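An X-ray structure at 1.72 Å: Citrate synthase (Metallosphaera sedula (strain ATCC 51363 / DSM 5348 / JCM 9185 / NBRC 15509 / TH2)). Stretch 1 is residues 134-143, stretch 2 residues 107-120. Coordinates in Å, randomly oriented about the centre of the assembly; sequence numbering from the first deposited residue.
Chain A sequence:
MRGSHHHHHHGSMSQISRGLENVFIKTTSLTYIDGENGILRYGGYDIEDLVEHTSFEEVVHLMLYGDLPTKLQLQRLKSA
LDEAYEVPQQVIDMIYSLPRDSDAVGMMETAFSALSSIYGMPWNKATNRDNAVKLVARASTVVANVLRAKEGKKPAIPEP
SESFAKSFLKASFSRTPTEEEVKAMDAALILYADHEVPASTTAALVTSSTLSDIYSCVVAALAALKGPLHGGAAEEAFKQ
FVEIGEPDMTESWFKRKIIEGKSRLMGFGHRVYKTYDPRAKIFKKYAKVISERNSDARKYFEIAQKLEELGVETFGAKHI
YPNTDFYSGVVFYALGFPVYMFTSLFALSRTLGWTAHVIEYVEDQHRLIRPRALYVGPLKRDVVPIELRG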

# COMPACT_ATOMS: atom_id res chain seq x y z
N LYS A 134 -0.14 -10.94 -16.59
CA LYS A 134 -1.08 -11.76 -15.84
C LYS A 134 -1.85 -10.87 -14.80
O LYS A 134 -3.03 -11.08 -14.54
CB LYS A 134 -0.36 -12.89 -15.12
CG LYS A 134 0.07 -14.06 -16.06
CD LYS A 134 0.66 -15.24 -15.30
CE LYS A 134 2.15 -15.01 -15.02
NZ LYS A 134 2.62 -16.13 -14.17
N LEU A 135 -1.16 -9.94 -14.20
CA LEU A 135 -1.82 -9.05 -13.23
C LEU A 135 -2.92 -8.21 -13.90
O LEU A 135 -3.97 -7.99 -13.32
CB LEU A 135 -0.73 -8.13 -12.57
CG LEU A 135 -1.25 -7.16 -11.47
CD1 LEU A 135 -0.13 -6.81 -10.50
CD2 LEU A 135 -1.81 -5.86 -12.05
N VAL A 136 -2.65 -7.68 -15.08
CA VAL A 136 -3.64 -6.87 -15.82
C VAL A 136 -4.91 -7.68 -16.12
O VAL A 136 -6.04 -7.23 -15.92
CB VAL A 136 -3.04 -6.25 -17.10
CG1 VAL A 136 -4.16 -5.67 -17.94
CG2 VAL A 136 -2.05 -5.16 -16.66
N ALA A 137 -4.73 -8.91 -16.57
CA ALA A 137 -5.86 -9.82 -16.67
C ALA A 137 -6.65 -10.04 -15.43
O ALA A 137 -7.91 -10.04 -15.41
CB ALA A 137 -5.33 -11.18 -17.13
N ARG A 138 -5.94 -10.25 -14.35
CA ARG A 138 -6.58 -10.48 -13.07
C ARG A 138 -7.28 -9.22 -12.51
O ARG A 138 -8.26 -9.32 -11.82
CB ARG A 138 -5.58 -11.07 -12.10
CG ARG A 138 -5.21 -12.49 -12.56
CD ARG A 138 -3.99 -13.03 -11.90
NE ARG A 138 -3.77 -14.37 -12.44
CZ ARG A 138 -2.65 -15.08 -12.34
NH1 ARG A 138 -1.56 -14.61 -11.80
NH2 ARG A 138 -2.62 -16.32 -12.87
N ALA A 139 -6.78 -8.04 -12.90
CA ALA A 139 -7.48 -6.77 -12.63
C ALA A 139 -8.84 -6.76 -13.25
O ALA A 139 -9.80 -6.32 -12.62
CB ALA A 139 -6.65 -5.57 -13.04
N SER A 140 -8.95 -7.31 -14.46
CA SER A 140 -10.26 -7.47 -15.12
C SER A 140 -11.20 -8.35 -14.29
O SER A 140 -12.36 -7.97 -14.00
CB SER A 140 -10.03 -8.05 -16.55
OG SER A 140 -11.26 -8.24 -17.17
N THR A 141 -10.70 -9.50 -13.86
CA THR A 141 -11.50 -10.39 -13.03
C THR A 141 -11.97 -9.76 -11.74
O THR A 141 -13.13 -9.86 -11.37
CB THR A 141 -10.67 -11.63 -12.75
OG1 THR A 141 -10.29 -12.23 -14.01
CG2 THR A 141 -11.47 -12.65 -11.93
N VAL A 142 -11.05 -9.07 -11.07
CA VAL A 142 -11.36 -8.35 -9.83
C VAL A 142 -12.38 -7.26 -10.01
O VAL A 142 -13.37 -7.24 -9.29
CB VAL A 142 -10.07 -7.80 -9.20
CG1 VAL A 142 -10.38 -6.84 -8.06
CG2 VAL A 142 -9.24 -9.02 -8.72
N VAL A 143 -12.23 -6.41 -11.03
CA VAL A 143 -13.13 -5.28 -11.16
C VAL A 143 -14.56 -5.74 -11.54
O VAL A 143 -15.56 -5.28 -10.97
CB VAL A 143 -12.56 -4.23 -12.11
CG1 VAL A 143 -13.56 -3.13 -12.30
CG2 VAL A 143 -11.28 -3.62 -11.53
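Stretch 2 (107-120) MMETAFSALSSIYG

The apolar centre of the contact is Val 142, whose CA-to-CB bond points toward stretch 2 and whose side chain sits as a knob in a hole formed by Met 108, Ala 111, Phe 112 and Leu 115. These four positions are spaced as i, i+3, i+4 and i+7, the pattern that brings side chains onto one face of an α-helix. The evidence for the fit is a set of distances close to van der Waals contact: Val 142 CG1 lies 3.8 Å from Ala 111 CB and 4.2 Å from Met 108 CG, Val 142 CG2 lies 3.9 Å from Leu 115 CD1, and Val 142 CB lies 4.2 Å from Phe 112 CE1. Ala 111 directs its short side chain toward stretch 1, and next to it the backbones come near: the CA atoms of Val 142 and Met 108 are 6.5 Å apart, whereas those of Arg 138 and Leu 115 are separated by 8.6 Å.

That widening accords with the crossing of the axes. Residues 107-119 are helical, with i to i+4 backbone hydrogen bonds such as Leu 115 N to Ala 111 O at 2.9 Å, and the helix of stretch 1 spans all of 134-143. The N-to-C directions make an angle of 134°, so the helices run roughly antiparallel but well splayed, with a closest axial approach of 10.2 Å. Stretch 2 therefore begins near the C-terminal end of stretch 1, Met 108 beside Val 142 and Val 143, and proceeds back toward Arg 138.

Outward from the knob, contacts are made by side chains that leave the backbone sideways. Phe 112 does so, yet the end of its ring comes nearer to stretch 1; its chi1 of -92° falls between the usual wells. Leu 135 CG approaches Phe 112 CE2 at 3.7 Å and Ala 139 CB approaches Phe 112 CZ at 3.8 Å, both residues meeting the edge of the ring near its plane. Met 108 behaves similarly: with chi angles m, t and p, its terminal CE reaches to 3.7 Å from Val 143 CG2.

The polar edge is formed by Arg 138 and Tyr 119, in the last helical turn of stretch 2. Arg 138 still contributes to the apolar packing through its CB, 4.2 Å from Leu 115 CD1, before its extended chain carries the guanidinium to Tyr 119. There the group lies flat on the ring, with centres 3.7 Å apart and planes inclined by 11°. Arg 138 CZ is 3.7 Å from the ring centroid and 14° off the ring normal, which places the cation over the face and identifies a cation-pi stack; the closest atom pair is Arg 138 NH1 to Tyr 119 CG at 3.5 Å. Because stacking leaves the guanidinium edge free, NE and NH1 can hydrogen-bond elsewhere in the structure. No hydrogen bond joins the two stretches, so the 456 Å² of summed buried surface rests on apolar packing and this stack. Gly 120 then departs from helical phi/psi.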

# COMPACT_ATOMS: atom_id res chain seq x y z
N MET A 107 -12.40 -2.61 -2.01
CA MET A 107 -12.59 -4.00 -2.35
C MET A 107 -11.49 -4.51 -3.30
O MET A 107 -10.97 -5.62 -3.16
CB MET A 107 -13.98 -4.16 -2.96
CG MET A 107 -15.07 -3.76 -2.00
SD MET A 107 -16.74 -3.89 -2.71
CE MET A 107 -16.79 -5.58 -3.00
N MET A 108 -11.12 -3.71 -4.30
CA MET A 108 -10.00 -4.03 -5.14
C MET A 108 -8.71 -4.20 -4.33
O MET A 108 -7.92 -5.07 -4.62
CB MET A 108 -9.76 -2.97 -6.22
CG MET A 108 -10.85 -2.77 -7.23
SD MET A 108 -10.29 -1.54 -8.48
CE MET A 108 -8.89 -2.17 -9.16
N GLU A 109 -8.43 -3.30 -3.41
CA GLU A 109 -7.26 -3.32 -2.57
C GLU A 109 -7.18 -4.67 -1.83
O GLU A 109 -6.09 -5.32 -1.80
CB GLU A 109 -7.30 -2.12 -1.60
CG GLU A 109 -6.13 -1.93 -0.70
CD GLU A 109 -6.46 -1.11 0.54
OE1 GLU A 109 -7.35 -1.51 1.33
OE2 GLU A 109 -5.78 -0.13 0.83
N THR A 110 -8.31 -5.14 -1.32
CA THR A 110 -8.36 -6.36 -0.56
C THR A 110 -8.09 -7.56 -1.47
O THR A 110 -7.29 -8.43 -1.16
CB THR A 110 -9.68 -6.47 0.17
OG1 THR A 110 -9.86 -5.32 1.00
CG2 THR A 110 -9.71 -7.70 1.06
N ALA A 111 -8.75 -7.57 -2.62
CA ALA A 111 -8.52 -8.62 -3.60
C ALA A 111 -7.11 -8.68 -4.13
O ALA A 111 -6.52 -9.72 -4.19
CB ALA A 111 -9.53 -8.49 -4.72
N PHE A 112 -6.48 -7.53 -4.35
CA PHE A 112 -5.08 -7.50 -4.80
C PHE A 112 -4.13 -7.92 -3.69
O PHE A 112 -3.10 -8.52 -4.01
CB PHE A 112 -4.71 -6.14 -5.40
CG PHE A 112 -4.90 -6.11 -6.85
CD1 PHE A 112 -6.12 -5.88 -7.40
CD2 PHE A 112 -3.83 -6.49 -7.69
CE1 PHE A 112 -6.29 -5.95 -8.79
CE2 PHE A 112 -4.00 -6.60 -9.07
CZ PHE A 112 -5.24 -6.37 -9.61
N SER A 113 -4.51 -7.71 -2.40
CA SER A 113 -3.63 -8.20 -1.30
C SER A 113 -3.67 -9.72 -1.30
O SER A 113 -2.63 -10.36 -1.15
CB SER A 113 -3.93 -7.69 0.15
OG SER A 113 -4.07 -6.28 0.16
N ALA A 114 -4.86 -10.28 -1.51
CA ALA A 114 -4.97 -11.73 -1.60
C ALA A 114 -4.26 -12.32 -2.79
O ALA A 114 -3.59 -13.33 -2.68
CB ALA A 114 -6.44 -12.16 -1.60
N LEU A 115 -4.35 -11.69 -3.94
CA LEU A 115 -3.58 -12.07 -5.13
C LEU A 115 -2.08 -11.97 -4.87
O LEU A 115 -1.33 -12.82 -5.30
CB LEU A 115 -3.98 -11.22 -6.33
CG LEU A 115 -5.39 -11.36 -6.91
CD1 LEU A 115 -5.59 -10.27 -7.94
CD2 LEU A 115 -5.54 -12.73 -7.49
N SER A 116 -1.63 -10.95 -4.13
CA SER A 116 -0.26 -10.89 -3.77
C SER A 116 0.23 -12.10 -2.93
O SER A 116 1.31 -12.63 -3.20
CB SER A 116 0.07 -9.54 -3.15
OG SER A 116 1.41 -9.43 -2.77
N SER A 117 -0.56 -12.53 -1.97
CA SER A 117 -0.25 -13.64 -1.12
C SER A 117 -0.21 -14.95 -1.89
O SER A 117 0.57 -15.84 -1.57
CB SER A 117 -1.32 -13.73 -0.02
OG SER A 117 -1.17 -12.62 0.88
N ILE A 118 -1.06 -15.08 -2.91
CA ILE A 118 -1.16 -16.32 -3.70
C ILE A 118 -0.11 -16.36 -4.84
O ILE A 118 0.50 -17.41 -5.06
CB ILE A 118 -2.61 -16.45 -4.21
CG1 ILE A 118 -3.52 -16.66 -3.02
CG2 ILE A 118 -2.74 -17.53 -5.26
CD1 ILE A 118 -4.97 -16.45 -3.30
N TYR A 119 0.05 -15.28 -5.59
CA TYR A 119 0.78 -15.23 -6.82
C TYR A 119 2.07 -14.45 -6.77
O TYR A 119 2.83 -14.48 -7.75
CB TYR A 119 -0.08 -14.63 -7.91
CG TYR A 119 -1.26 -15.43 -8.37
CD1 TYR A 119 -1.08 -16.68 -8.96
CD2 TYR A 119 -2.50 -14.91 -8.31
CE1 TYR A 119 -2.17 -17.42 -9.37
CE2 TYR A 119 -3.59 -15.62 -8.78
CZ TYR A 119 -3.41 -16.87 -9.32
OH TYR A 119 -4.52 -17.55 -9.78
N GLY A 120 2.29 -13.67 -5.72
CA GLY A 120 3.45 -12.77 -5.67
C GLY A 120 4.75 -13.55 -5.90
O GLY A 120 4.96 -14.61 -5.25